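Local coordinates for fusion protein of Nuclear RNA export factor 2 and Protein panoramix (Drosophila melanogaster, PDB 6IEW), which joins the UBA domain of Nxf2 to its Panoramix-interacting region, two partners in a complex for piRNA-guided cotranscriptional silencing of transposons in the ovary, at residues D9-L14 against A33-E38; T27-E32 against L41-Q46. All blocks are in the same frame, centred on the assembly; numbering follows the deposited sequence. Where two conformers were deposited one is given.

Interaction 1: residues D9-L14 against A33-E38; sequences DHKLLL and ADWDFE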
ATOM      1  N   ASP A   9       2.998  12.263  -6.625  1.00 10.16           N
ATOM      2  CA  ASP A   9       2.704  11.161  -7.538  1.00  9.28           C
ATOM      3  C   ASP A   9       3.585   9.960  -7.226  1.00 11.14           C
ATOM      4  O   ASP A   9       3.113   8.818  -7.179  1.00 11.55           O
ATOM      5  CB  ASP A   9       2.938  11.585  -8.992  1.00  9.80           C
ATOM      6  CG  ASP A   9       1.920  12.591  -9.499  1.00 13.03           C
ATOM      7  OD1 ASP A   9       0.821  12.715  -8.912  1.00 14.59           O
ATOM      8  OD2 ASP A   9       2.228  13.252 -10.515  1.00 15.54           O
ATOM      9  N   HIS A  10       4.877  10.213  -7.000  1.00 10.28           N
ATOM     10  CA  HIS A  10       5.831   9.138  -6.756  1.00 10.37           C
ATOM     11  C   HIS A  10       5.536   8.420  -5.446  1.00 10.74           C
ATOM     12  O   HIS A  10       5.570   7.185  -5.382  1.00 11.48           O
ATOM     13  CB  HIS A  10       7.253   9.704  -6.757  1.00 12.45           C
ATOM     14  CG  HIS A  10       8.289   8.718  -6.322  1.00  9.76           C
ATOM     15  ND1 HIS A  10       8.645   7.630  -7.088  1.00 12.91           N
ATOM     16  CD2 HIS A  10       9.036   8.648  -5.195  1.00 10.84           C
ATOM     17  CE1 HIS A  10       9.571   6.933  -6.453  1.00 11.36           C
ATOM     18  NE2 HIS A  10       9.823   7.527  -5.301  1.00 10.38           N
ATOM     19  N   LYS A  11       5.249   9.178  -4.383  1.00 10.11           N
ATOM     20  CA  LYS A  11       4.975   8.562  -3.087  0.59 11.21           C
ATOM     21  C   LYS A  11       3.705   7.722  -3.131  1.00 11.53           C
ATOM     22  O   LYS A  11       3.615   6.690  -2.452  1.00 11.53           O
ATOM     23  CB  LYS A  11       4.883   9.630  -2.001  0.59  9.65           C
ATOM     24  CG  LYS A  11       6.210  10.301  -1.695  0.59 11.08           C
ATOM     25  CD  LYS A  11       6.063  11.359  -0.619  0.59 14.72           C
ATOM     26  CE  LYS A  11       7.398  12.036  -0.346  0.59 18.58           C
ATOM     27  NZ  LYS A  11       7.263  13.184   0.589  0.59 17.25           N
ATOM     28  N   LEU A  12       2.719   8.147  -3.918  1.00 10.71           N
ATOM     29  CA  LEU A  12       1.517   7.335  -4.090  1.00  8.76           C
ATOM     30  C   LEU A  12       1.846   6.040  -4.822  1.00  9.42           C
ATOM     31  O   LEU A  12       1.425   4.952  -4.412  1.00 10.56           O
ATOM     32  CB  LEU A  12       0.456   8.132  -4.853  1.00 10.11           C
ATOM     33  CG  LEU A  12      -0.150   9.329  -4.116  1.00 10.05           C
ATOM     34  CD1 LEU A  12      -0.812  10.277  -5.102  1.00 11.30           C
ATOM     35  CD2 LEU A  12      -1.159   8.875  -3.073  1.00 10.60           C
ATOM     36  N   LEU A  13       2.624   6.138  -5.902  1.00 10.26           N
ATOM     37  CA  LEU A  13       2.988   4.949  -6.670  1.00 10.77           C
ATOM     38  C   LEU A  13       3.883   4.001  -5.876  1.00  9.97           C
ATOM     39  O   LEU A  13       3.784   2.782  -6.034  1.00 11.26           O
ATOM     40  CB  LEU A  13       3.645   5.336  -7.996  1.00 15.62           C
ATOM     41  CG  LEU A  13       2.738   5.826  -9.125  1.00 15.62           C
ATOM     42  CD1 LEU A  13       3.438   5.676 -10.469  1.00 17.94           C
ATOM     43  CD2 LEU A  13       1.428   5.061  -9.112  1.00 18.15           C
ATOM     44  N   LEU A  14       4.783   4.537  -5.050  1.00 12.34           N
ATOM     45  CA  LEU A  14       5.579   3.707  -4.146  1.00 12.72           C
ATOM     46  C   LEU A  14       4.681   2.767  -3.355  1.00 11.29           C
ATOM     47  O   LEU A  14       4.917   1.553  -3.289  1.00 11.94           O
ATOM     48  CB  LEU A  14       6.304   4.635  -3.173  1.00 17.91           C
ATOM     49  CG  LEU A  14       7.776   4.576  -2.782  1.00 35.59           C
ATOM     50  CD1 LEU A  14       8.643   3.978  -3.875  1.00 20.42           C
ATOM     51  CD2 LEU A  14       8.202   6.003  -2.463  1.00 25.09           C
ATOM     52  N   ALA A  33      -1.940   8.704   6.315  1.00 12.17           N
ATOM     53  CA  ALA A  33      -0.650   8.474   6.950  1.00 12.68           C
ATOM     54  C   ALA A  33       0.307   9.644   6.770  1.00 15.77           C
ATOM     55  O   ALA A  33       1.495   9.515   7.083  1.00 17.14           O
ATOM     56  CB  ALA A  33      -0.017   7.186   6.419  1.00 13.60           C
ATOM     57  N   ASP A  34      -0.189  10.773   6.270  1.00 13.21           N
ATOM     58  CA  ASP A  34       0.614  11.977   6.069  1.00 14.64           C
ATOM     59  C   ASP A  34       1.826  11.721   5.178  1.00 15.03           C
ATOM     60  O   ASP A  34       2.932  12.195   5.447  1.00 16.72           O
ATOM     61  CB  ASP A  34       1.022  12.640   7.384  1.00 19.47           C
ATOM     62  CG  ASP A  34       1.493  14.072   7.180  1.00 37.54           C
ATOM     63  OD1 ASP A  34       1.001  14.723   6.233  1.00 33.93           O
ATOM     64  OD2 ASP A  34       2.365  14.541   7.940  1.00 49.04           O
ATOM     65  N   TRP A  35       1.615  10.958   4.107  1.00 14.31           N
ATOM     66  CA  TRP A  35       2.583  10.808   3.025  1.00 13.80           C
ATOM     67  C   TRP A  35       3.846  10.066   3.434  1.00 12.62           C
ATOM     68  O   TRP A  35       4.868  10.161   2.746  1.00 16.22           O
ATOM     69  CB  TRP A  35       2.921  12.161   2.391  1.00 15.30           C
ATOM     70  CG  TRP A  35       1.728  12.764   1.786  1.00 13.09           C
ATOM     71  CD1 TRP A  35       0.814  13.586   2.385  1.00 17.30           C
ATOM     72  CD2 TRP A  35       1.276  12.555   0.459  1.00 11.98           C
ATOM     73  NE1 TRP A  35      -0.177  13.914   1.490  1.00 20.35           N
ATOM     74  CE2 TRP A  35       0.088  13.292   0.297  1.00 13.75           C
ATOM     75  CE3 TRP A  35       1.772  11.824  -0.622  1.00 12.17           C
ATOM     76  CZ2 TRP A  35      -0.613  13.312  -0.902  1.00 16.25           C
ATOM     77  CZ3 TRP A  35       1.081  11.842  -1.801  1.00 17.53           C
ATOM     78  CH2 TRP A  35      -0.100  12.580  -1.939  1.00 14.06           C
ATOM     79  N   ASP A  36       3.804   9.326   4.537  1.00 11.82           N
ATOM     80  CA  ASP A  36       4.943   8.537   4.979  1.00 12.78           C
ATOM     81  C   ASP A  36       4.756   7.095   4.535  1.00 10.49           C
ATOM     82  O   ASP A  36       3.764   6.451   4.895  1.00 11.74           O
ATOM     83  CB  ASP A  36       5.143   8.608   6.489  1.00 14.77           C
ATOM     84  CG  ASP A  36       6.415   7.910   6.926  1.00 18.39           C
ATOM     85  OD1 ASP A  36       7.499   8.526   6.836  1.00 22.89           O
ATOM     86  OD2 ASP A  36       6.339   6.737   7.325  1.00 15.30           O
ATOM     87  N   PHE A  37       5.721   6.603   3.758  1.00 12.56           N
ATOM     88  CA  PHE A  37       5.638   5.280   3.149  1.00 10.39           C
ATOM     89  C   PHE A  37       5.467   4.194   4.205  1.00 12.19           C
ATOM     90  O   PHE A  37       4.532   3.385   4.136  1.00 10.54           O
ATOM     91  CB  PHE A  37       6.915   5.066   2.330  1.00 12.00           C
ATOM     92  CG  PHE A  37       7.001   3.737   1.632  1.00 10.47           C
ATOM     93  CD1 PHE A  37       5.980   3.290   0.813  1.00 10.84           C
ATOM     94  CD2 PHE A  37       8.141   2.959   1.762  1.00 12.63           C
ATOM     95  CE1 PHE A  37       6.086   2.076   0.156  1.00 11.69           C
ATOM     96  CE2 PHE A  37       8.249   1.749   1.109  1.00 13.57           C
ATOM     97  CZ  PHE A  37       7.220   1.306   0.306  1.00 11.50           C
ATOM     98  N   GLU A  38       6.354   4.172   5.202  1.00 11.17           N
ATOM     99  CA  GLU A  38       6.291   3.134   6.226  1.00 10.24           C
ATOM    100  C   GLU A  38       4.987   3.209   7.013  1.00 11.00           C
ATOM    101  O   GLU A  38       4.327   2.189   7.246  1.00 11.00           O
ATOM    102  CB  GLU A  38       7.498   3.246   7.157  1.00 13.13           C
ATOM    103  CG  GLU A  38       7.527   2.198   8.248  1.00 14.66           C
ATOM    104  CD  GLU A  38       8.709   2.367   9.170  1.00 24.99           C
ATOM    105  OE1 GLU A  38       9.307   3.463   9.171  1.00 22.98           O
ATOM    106  OE2 GLU A  38       9.043   1.402   9.889  1.00 23.46           O
TER
HETATM  107  O   HOH W   1       6.731  12.273   3.027  1.00 31.17           O

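Interaction 2: residues T27-E32 against L41-Q46; sequences TSIVEE and LKLFIQ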
ATOM      1  N   THR A  27      -4.815   6.741  -2.449  1.00  9.00           N
ATOM      2  CA  THR A  27      -4.984   8.114  -1.985  1.00  8.84           C
ATOM      3  C   THR A  27      -5.451   8.152  -0.537  1.00 10.26           C
ATOM      4  O   THR A  27      -4.904   8.892   0.286  1.00 10.94           O
ATOM      5  CB  THR A  27      -5.997   8.839  -2.867  1.00 10.56           C
ATOM      6  OG1 THR A  27      -5.526   8.870  -4.218  1.00 12.62           O
ATOM      7  CG2 THR A  27      -6.221  10.267  -2.372  1.00 12.59           C
ATOM      8  N   SER A  28      -6.463   7.346  -0.208  1.00 10.06           N
ATOM      9  CA  SER A  28      -7.032   7.360   1.135  1.00  9.40           C
ATOM     10  C   SER A  28      -5.981   7.035   2.192  1.00  9.34           C
ATOM     11  O   SER A  28      -5.829   7.757   3.184  1.00 11.38           O
ATOM     12  CB  SER A  28      -8.188   6.360   1.200  1.00 12.48           C
ATOM     13  OG  SER A  28      -8.658   6.211   2.526  1.00 14.64           O
ATOM     14  N   ILE A  29      -5.230   5.955   1.984  1.00  9.97           N
ATOM     15  CA  ILE A  29      -4.304   5.489   3.009  1.00  9.50           C
ATOM     16  C   ILE A  29      -3.071   6.379   3.085  1.00  9.55           C
ATOM     17  O   ILE A  29      -2.619   6.741   4.179  1.00 10.25           O
ATOM     18  CB  ILE A  29      -3.954   4.012   2.771  1.00  9.98           C
ATOM     19  CG1 ILE A  29      -5.214   3.152   2.911  1.00  9.10           C
ATOM     20  CG2 ILE A  29      -2.867   3.552   3.743  1.00 10.86           C
ATOM     21  CD1 ILE A  29      -5.038   1.720   2.449  1.00 10.56           C
ATOM     22  N   VAL A  30      -2.507   6.749   1.933  1.00 10.29           N
ATOM     23  CA  VAL A  30      -1.298   7.570   1.929  1.00  9.38           C
ATOM     24  C   VAL A  30      -1.570   8.935   2.547  1.00 10.77           C
ATOM     25  O   VAL A  30      -0.768   9.447   3.339  1.00 12.63           O
ATOM     26  CB  VAL A  30      -0.725   7.669   0.503  1.00  9.51           C
ATOM     27  CG1 VAL A  30       0.340   8.760   0.409  1.00 11.09           C
ATOM     28  CG2 VAL A  30      -0.152   6.323   0.077  1.00 11.67           C
ATOM     29  N   GLU A  31      -2.707   9.546   2.207  1.00 10.73           N
ATOM     30  CA  GLU A  31      -3.027  10.849   2.784  1.00 10.73           C
ATOM     31  C   GLU A  31      -3.286  10.745   4.283  1.00 12.81           C
ATOM     32  O   GLU A  31      -2.858  11.613   5.051  1.00 14.54           O
ATOM     33  CB  GLU A  31      -4.210  11.491   2.053  1.00 10.56           C
ATOM     34  CG  GLU A  31      -3.866  11.937   0.642  1.00 11.97           C
ATOM     35  CD  GLU A  31      -4.954  12.776  -0.010  1.00 17.50           C
ATOM     36  OE1 GLU A  31      -6.085  12.822   0.518  1.00 17.60           O
ATOM     37  OE2 GLU A  31      -4.667  13.396  -1.055  1.00 22.25           O
ATOM     38  N   GLU A  32      -3.974   9.686   4.720  1.00 12.07           N
ATOM     39  CA  GLU A  32      -4.236   9.525   6.147  1.00 11.93           C
ATOM     40  C   GLU A  32      -2.948   9.316   6.932  1.00 13.70           C
ATOM     41  O   GLU A  32      -2.860   9.719   8.100  1.00 15.81           O
ATOM     42  CB  GLU A  32      -5.222   8.377   6.377  1.00 13.57           C
ATOM     43  CG  GLU A  32      -5.680   8.220   7.827  1.00 15.69           C
ATOM     44  CD  GLU A  32      -6.674   7.085   8.013  1.00 15.46           C
ATOM     45  OE1 GLU A  32      -7.440   6.795   7.068  1.00 18.53           O
ATOM     46  OE2 GLU A  32      -6.685   6.480   9.106  1.00 23.09           O
ATOM     47  N   LEU A  41       2.097   1.785   4.958  1.00  8.38           N
ATOM     48  CA  LEU A  41       2.053   0.327   4.918  1.00  9.87           C
ATOM     49  C   LEU A  41       1.472  -0.234   6.209  1.00  9.60           C
ATOM     50  O   LEU A  41       0.618  -1.131   6.183  1.00  9.72           O
ATOM     51  CB  LEU A  41       3.450  -0.237   4.658  1.00  9.48           C
ATOM     52  CG  LEU A  41       4.041   0.099   3.289  1.00 11.80           C
ATOM     53  CD1 LEU A  41       5.484  -0.378   3.209  1.00 11.04           C
ATOM     54  CD2 LEU A  41       3.213  -0.510   2.167  1.00 12.07           C
ATOM     55  N   LYS A  42       1.916   0.292   7.355  1.00 10.24           N
ATOM     56  CA  LYS A  42       1.363  -0.147   8.631  1.00 10.81           C
ATOM     57  C   LYS A  42      -0.128   0.148   8.716  1.00  9.51           C
ATOM     58  O   LYS A  42      -0.905  -0.662   9.242  1.00 11.03           O
ATOM     59  CB  LYS A  42       2.091   0.540   9.786  1.00 12.17           C
ATOM     60  CG  LYS A  42       3.543   0.143   9.944  1.00 12.63           C
ATOM     61  CD  LYS A  42       4.159   0.863  11.129  1.00 13.84           C
ATOM     62  CE  LYS A  42       5.605   0.448  11.335  1.00 20.37           C
ATOM     63  NZ  LYS A  42       6.225   1.184  12.475  1.00 21.69           N
ATOM     64  N   LEU A  43      -0.542   1.315   8.223  1.00  9.36           N
ATOM     65  CA  LEU A  43      -1.953   1.676   8.261  1.00 11.23           C
ATOM     66  C   LEU A  43      -2.783   0.751   7.382  1.00 10.01           C
ATOM     67  O   LEU A  43      -3.892   0.357   7.760  1.00 11.34           O
ATOM     68  CB  LEU A  43      -2.116   3.136   7.839  1.00 10.17           C
ATOM     69  CG  LEU A  43      -3.543   3.677   7.831  1.00 13.79           C
ATOM     70  CD1 LEU A  43      -4.188   3.539   9.202  1.00 13.58           C
ATOM     71  CD2 LEU A  43      -3.562   5.127   7.373  1.00 12.92           C
ATOM     72  N   PHE A  44      -2.260   0.388   6.209  1.00  9.46           N
ATOM     73  CA  PHE A  44      -2.945  -0.577   5.354  1.00  8.37           C
ATOM     74  C   PHE A  44      -3.153  -1.902   6.077  1.00  9.00           C
ATOM     75  O   PHE A  44      -4.244  -2.482   6.037  1.00 10.22           O
ATOM     76  CB  PHE A  44      -2.147  -0.789   4.066  1.00  8.74           C
ATOM     77  CG  PHE A  44      -2.500  -2.059   3.334  1.00  9.31           C
ATOM     78  CD1 PHE A  44      -3.800  -2.300   2.908  1.00  9.46           C
ATOM     79  CD2 PHE A  44      -1.527  -3.008   3.068  1.00 10.03           C
ATOM     80  CE1 PHE A  44      -4.118  -3.472   2.240  1.00 12.42           C
ATOM     81  CE2 PHE A  44      -1.835  -4.175   2.397  1.00 11.06           C
ATOM     82  CZ  PHE A  44      -3.134  -4.413   1.987  1.00 12.00           C
ATOM     83  N   ILE A  45      -2.109  -2.398   6.742  1.00  9.42           N
ATOM     84  CA  ILE A  45      -2.213  -3.677   7.442  1.00 10.31           C
ATOM     85  C   ILE A  45      -3.254  -3.606   8.553  1.00 10.84           C
ATOM     86  O   ILE A  45      -4.041  -4.543   8.750  1.00 12.30           O
ATOM     87  CB  ILE A  45      -0.826  -4.115   7.949  1.00 11.82           C
ATOM     88  CG1 ILE A  45       0.059  -4.477   6.758  1.00 13.51           C
ATOM     89  CG2 ILE A  45      -0.946  -5.278   8.924  1.00 17.22           C
ATOM     90  CD1 ILE A  45       1.525  -4.484   7.081  1.00 15.93           C
ATOM     91  N   GLN A  46      -3.290  -2.490   9.284  1.00 10.80           N
ATOM     92  CA  GLN A  46      -4.271  -2.341  10.354  1.00 12.42           C
ATOM     93  C   GLN A  46      -5.685  -2.261   9.795  1.00 11.92           C
ATOM     94  O   GLN A  46      -6.592  -2.955  10.270  1.00 13.25           O
ATOM     95  CB  GLN A  46      -3.954  -1.104  11.192  1.00 13.04           C
ATOM     96  CG  GLN A  46      -4.891  -0.927  12.375  1.00 15.71           C
ATOM     97  CD  GLN A  46      -4.770  -2.061  13.369  1.00 28.00           C
ATOM     98  OE1 GLN A  46      -3.672  -2.391  13.817  1.00 26.88           O
ATOM     99  NE2 GLN A  46      -5.897  -2.674  13.711  1.00 30.31           N
TER

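Interaction 1: residues D9-L14 against A33-E38
Leu12 meets the benzo part of the Trp35 indole obliquely, with its branch carbon CG 3.6 Å from Trp35 CZ3 and both methyls reaching the same end of the ring: CD1 lies 4.0 Å from Trp35 CH2, and CD2 3.9 Å from Trp35 CZ3. Lys11, one residue back on the helix, approaches the same indole differently. Its CB sits at the ring edge, near the ring plane and 4.0 Å from Trp35 CE3, while the rest of the chain runs out extended past the Trp35 carbonyl. In the conformer described, a water accepts from Lys11 NZ at 2.7 Å and donates to Trp35 O at 2.8 Å, bridging the polar atoms. A turn farther along, Leu14 CG stands over one face of the Phe37 ring, displaced toward its rim, and Phe37 CE1 lies 3.7 Å from Leu14 O. Phe37 CG is anti to the backbone N (chi1 180°), which directs the ring at helix 4-19. Trp35 donates its N to Val30 O in the Schellman motif that ends helix 23-32, with Asp34 as C-prime; the Asp36 carboxylate caps Arg39 N. Within the Nxf2 UBA domain, the contact thus sets helix 4-19 against the turn after helix 23-32 and the first turn of helix 37-49: Leu12 and Trp35 also touch Val30, and Phe37 reaches Val84 and Ile88 of the Panoramix helix 70-93.

Interaction 2: residues T27-E32 against L41-Q46
Leu43 projects toward helix 23-32 and sets one methyl, CD2, against Ile29 and Glu32, residues three apart on that helix. This methyl is 4.0 Å from Ile29 CG2 and 3.7 Å from the backbone Ile29 O. It also meets Glu32, whose extended chain crosses the leucine at about a right angle: CB, CG and the carboxylate carbon CD all lie along the methyl, Glu32 CD at 3.7 Å from Leu43 CD2. Ile29 CG2 faces Leu43 and the backbone N of Phe44, while CD1 reaches Phe44 CB at 4.2 Å. Phe44, with CG anti to the backbone N (chi1 161°), runs its ring on past Ile29 CD1, which lies oblique to it, and also touches Leu21. The segment axes approach to 9.3 Å, with 123° between their N-to-C directions. Around this first shell, Phe15 of helix 4-19 and Leu21 and Ile53 in loops also pack on Ile29, and a salt bridge from Glu32 OE1 to Lys47 NZ probably helps to keep the acid beside Leu43. Within the Nxf2 UBA domain the contact is aliphatic where Ile29 meets Leu43 and Phe44; at its exposed margin a charged side chain, carboxylate included, lies against Leu43 while OE1 pairs with lysine.

Both contacts lie in the compact three-helix UBA fold of the Nxf2 part and share helix 37-49, interaction 1 at its start and interaction 2 farther along. Interaction 1 is a surface contact, dominated by aromatic rings and supplemented by a water bridge; interaction 2 is partly buried, its aliphatic centre giving way to a charged margin. Helix 23-32 and its end connect them: Leu12 CD2 packs on Thr27 CA at 4.0 Å, and Ala33 N lies 4.1 Å from Leu43 CD2. Residues from both, Glu38 in one and Leu41 and Ile45 in the other, also touch the fused Panoramix helix 70-93.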